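Local coordinates for protein BSU-2 beta-lactamase (Bacillus subtilis, PDB 6W5E) that probably hydrolyses the beta-lactam ring of penicillin-like antibiotics, as a class D serine beta-lactamase of a Gram-positive bacterium, at residues Trp226-Ile231 with Val239-Val244. Residues are numbered along the deposited sequence; the frame is centred on the assembly and turned at random.
Sequences WFVGFI and VFVTNV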
ATOM      1  N   TRP A 226       3.216   2.293   7.604  1.00 10.36           N
ATOM      2  CA  TRP A 226       3.544   1.495   6.436  1.00 10.33           C
ATOM      3  C   TRP A 226       3.837   2.408   5.252  1.00  9.26           C
ATOM      4  O   TRP A 226       3.247   3.481   5.116  1.00 10.24           O
ATOM      5  CB  TRP A 226       2.338   0.689   5.973  1.00 11.48           C
ATOM      6  CG  TRP A 226       1.774  -0.393   6.840  1.00 11.37           C
ATOM      7  CD1 TRP A 226       0.789  -0.265   7.781  1.00 12.43           C
ATOM      8  CD2 TRP A 226       2.056  -1.797   6.743  1.00 10.58           C
ATOM      9  NE1 TRP A 226       0.473  -1.500   8.306  1.00 12.14           N
ATOM     10  CE2 TRP A 226       1.238  -2.457   7.687  1.00 12.07           C
ATOM     11  CE3 TRP A 226       2.934  -2.559   5.959  1.00 11.37           C
ATOM     12  CZ2 TRP A 226       1.263  -3.839   7.860  1.00 13.66           C
ATOM     13  CZ3 TRP A 226       2.960  -3.935   6.132  1.00 13.05           C
ATOM     14  CH2 TRP A 226       2.138  -4.558   7.082  1.00 13.06           C
ATOM     15  N   PHE A 227       4.704   1.935   4.353  1.00  9.77           N
ATOM     16  CA  PHE A 227       4.784   2.469   2.997  1.00 10.14           C
ATOM     17  C   PHE A 227       5.087   1.290   2.086  1.00  9.85           C
ATOM     18  O   PHE A 227       6.108   0.616   2.256  1.00 11.04           O
ATOM     19  CB  PHE A 227       5.840   3.573   2.863  1.00 11.32           C
ATOM     20  CG  PHE A 227       5.864   4.232   1.503  1.00  9.61           C
ATOM     21  CD1 PHE A 227       4.748   4.917   1.019  1.00 11.90           C
ATOM     22  CD2 PHE A 227       6.998   4.165   0.707  1.00 11.02           C
ATOM     23  CE1 PHE A 227       4.774   5.523  -0.228  1.00 12.94           C
ATOM     24  CE2 PHE A 227       7.024   4.776  -0.540  1.00 12.28           C
ATOM     25  CZ  PHE A 227       5.917   5.452  -1.005  1.00 12.69           C
ATOM     26  N   VAL A 228       4.177   1.002   1.158  1.00  9.96           N
ATOM     27  CA  VAL A 228       4.257  -0.196   0.334  1.00  9.51           C
ATOM     28  C   VAL A 228       4.052   0.186  -1.120  1.00  9.59           C
ATOM     29  O   VAL A 228       3.333   1.140  -1.430  1.00 11.29           O
ATOM     30  CB  VAL A 228       3.230  -1.265   0.791  1.00 10.82           C
ATOM     31  CG1 VAL A 228       3.355  -1.514   2.301  1.00 11.85           C
ATOM     32  CG2 VAL A 228       1.803  -0.863   0.446  1.00 12.27           C
ATOM     33  N   GLY A 229       4.695  -0.546  -2.016  1.00  9.84           N
ATOM     34  CA  GLY A 229       4.532  -0.193  -3.421  1.00 10.40           C
ATOM     35  C   GLY A 229       5.620  -0.812  -4.283  1.00  9.90           C
ATOM     36  O   GLY A 229       6.119  -1.900  -3.995  1.00 10.74           O
ATOM     37  N   PHE A 230       5.941  -0.111  -5.365  1.00 10.15           N
ATOM     38  CA  PHE A 230       6.948  -0.600  -6.288  1.00 10.45           C
ATOM     39  C   PHE A 230       7.541   0.582  -7.030  1.00  9.87           C
ATOM     40  O   PHE A 230       6.968   1.671  -7.060  1.00 11.56           O
ATOM     41  CB  PHE A 230       6.424  -1.691  -7.241  1.00 12.20           C
ATOM     42  CG  PHE A 230       4.952  -1.621  -7.521  1.00 11.46           C
ATOM     43  CD1 PHE A 230       4.433  -0.699  -8.418  1.00 12.82           C
ATOM     44  CD2 PHE A 230       4.078  -2.494  -6.889  1.00 12.88           C
ATOM     45  CE1 PHE A 230       3.074  -0.649  -8.669  1.00 14.09           C
ATOM     46  CE2 PHE A 230       2.719  -2.445  -7.145  1.00 14.07           C
ATOM     47  CZ  PHE A 230       2.220  -1.517  -8.034  1.00 14.48           C
ATOM     48  N   ILE A 231       8.715   0.364  -7.612  1.00 11.02           N
ATOM     49  CA  ILE A 231       9.402   1.404  -8.365  1.00 11.36           C
ATOM     50  C   ILE A 231       9.837   0.835  -9.703  1.00 12.47           C
ATOM     51  O   ILE A 231      10.405  -0.262  -9.768  1.00 12.52           O
ATOM     52  CB  ILE A 231      10.586   2.027  -7.591  1.00 11.61           C
ATOM     53  CG1 ILE A 231      11.280   3.086  -8.452  1.00 12.83           C
ATOM     54  CG2 ILE A 231      11.591   0.958  -7.093  1.00 12.04           C
ATOM     55  CD1 ILE A 231      12.132   4.035  -7.664  1.00 13.48           C
ATOM     56  N   VAL A 239       9.739  -4.263  -5.929  1.00 10.47           N
ATOM     57  CA  VAL A 239       8.593  -4.179  -5.028  1.00 10.07           C
ATOM     58  C   VAL A 239       9.122  -3.973  -3.614  1.00 10.43           C
ATOM     59  O   VAL A 239      10.074  -4.646  -3.198  1.00 10.93           O
ATOM     60  CB  VAL A 239       7.732  -5.454  -5.112  1.00 11.46           C
ATOM     61  CG1 VAL A 239       6.521  -5.319  -4.213  1.00 12.35           C
ATOM     62  CG2 VAL A 239       7.315  -5.750  -6.564  1.00 14.04           C
ATOM     63  N   PHE A 240       8.524  -3.042  -2.872  1.00 10.45           N
ATOM     64  CA  PHE A 240       9.000  -2.752  -1.522  1.00  9.84           C
ATOM     65  C   PHE A 240       7.861  -2.723  -0.509  1.00  9.51           C
ATOM     66  O   PHE A 240       6.713  -2.374  -0.827  1.00 10.29           O
ATOM     67  CB  PHE A 240       9.788  -1.427  -1.453  1.00 12.15           C
ATOM     68  CG  PHE A 240       8.985  -0.238  -1.892  1.00 11.03           C
ATOM     69  CD1 PHE A 240       8.087   0.372  -1.024  1.00 10.67           C
ATOM     70  CD2 PHE A 240       9.119   0.268  -3.177  1.00 12.49           C
ATOM     71  CE1 PHE A 240       7.310   1.448  -1.437  1.00 12.33           C
ATOM     72  CE2 PHE A 240       8.357   1.354  -3.588  1.00 14.72           C
ATOM     73  CZ  PHE A 240       7.457   1.942  -2.714  1.00 15.26           C
ATOM     74  N   VAL A 241       8.211  -3.062   0.732  1.00 10.08           N
ATOM     75  CA  VAL A 241       7.332  -2.912   1.885  1.00 10.17           C
ATOM     76  C   VAL A 241       8.174  -2.425   3.051  1.00 10.57           C
ATOM     77  O   VAL A 241       9.180  -3.051   3.405  1.00 11.51           O
ATOM     78  CB  VAL A 241       6.662  -4.249   2.258  1.00 11.45           C
ATOM     79  CG1 VAL A 241       6.003  -4.173   3.630  1.00 11.79           C
ATOM     80  CG2 VAL A 241       5.623  -4.630   1.216  1.00 12.55           C
ATOM     81  N   THR A 242       7.753  -1.322   3.660  1.00 11.46           N
ATOM     82  CA  THR A 242       8.347  -0.810   4.886  1.00 10.29           C
ATOM     83  C   THR A 242       7.272  -0.723   5.955  1.00 10.03           C
ATOM     84  O   THR A 242       6.153  -0.274   5.683  1.00 10.74           O
ATOM     85  CB  THR A 242       8.950   0.569   4.647  1.00 11.32           C
ATOM     86  OG1 THR A 242       9.910   0.464   3.595  1.00 13.19           O
ATOM     87  CG2 THR A 242       9.631   1.101   5.911  1.00 12.42           C
ATOM     88  N   ASN A 243       7.605  -1.174   7.164  1.00 10.58           N
ATOM     89  CA  ASN A 243       6.655  -1.175   8.269  1.00 11.50           C
ATOM     90  C   ASN A 243       7.411  -0.812   9.540  1.00 11.45           C
ATOM     91  O   ASN A 243       8.507  -1.332   9.772  1.00 13.02           O
ATOM     92  CB  ASN A 243       6.001  -2.562   8.384  1.00 13.97           C
ATOM     93  CG  ASN A 243       5.332  -2.794   9.712  1.00 15.36           C
ATOM     94  OD1 ASN A 243       5.946  -3.331  10.632  1.00 19.54           O
ATOM     95  ND2 ASN A 243       4.066  -2.402   9.825  1.00 18.07           N
ATOM     96  N   VAL A 244       6.844   0.094  10.346  1.00 10.47           N
ATOM     97  CA  VAL A 244       7.546   0.684  11.484  1.00 12.01           C
ATOM     98  C   VAL A 244       6.578   0.920  12.642  1.00 10.97           C
ATOM     99  O   VAL A 244       5.364   1.058  12.458  1.00 11.34           O
ATOM    100  CB  VAL A 244       8.252   2.022  11.121  1.00 12.13           C
ATOM    101  CG1 VAL A 244       9.396   1.803  10.147  1.00 14.02           C
ATOM    102  CG2 VAL A 244       7.244   3.028  10.565  1.00 14.11           C
TER
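The ring of Phe240 lies across the backbone of Gly229, its cross-strand partner, with Gly229 CA over the ring face in a CH-pi contact, 4.0 Å from the centroid. It gets there because CG sits between the backbone N and the carbonyl carbon (chi1 59°), which turns the phenyl over the neighbouring strand. Gly229 has no side chain, and the ring comes down on its bare backbone, Phe240 CE1 being 3.3 Å from Gly229 N. The outer rim of the phenyl then meets Phe227, whose CE2 is 3.5 Å from Phe240 CE1; the two rings are nearly parallel, planes at 26°, but offset so that they meet near their margins without real face-to-face stacking. Thr255 of helix 248-261 touches both rings, and its hydroxyl is hydrogen-bonded to that of Thr242 on the same face.

The other face carries Trp226, Val228, Phe230, Val239, Val241 and Asn243. Here Asn243 lies over one face of the indole, its CB making a CH-pi contact with the six-membered ring of Trp226 (4.2 Å to the centroid) and ND2 standing over the ring, 3.5 Å from Trp226 CE2, with the amide tilted 58° to the ring plane, while Val241 CG1 abuts the indole edge at Trp226 CZ3 (3.9 Å). The polar ends are fixed from outside: Trp226 NE1 bonds to Thr73 O, and Asn243 OD1 accepts from Arg67 and Gln72. Val228 and Val241 stand side by side and, with Val239, meet helix 172-184.

Paired backbone hydrogen bonds join Phe227 to Thr242 and Gly229 to Phe240. This is a buried antiparallel hairpin in the central sheet, helices packed on both faces, of the penicillin-binding protein and serine beta-lactamase fold.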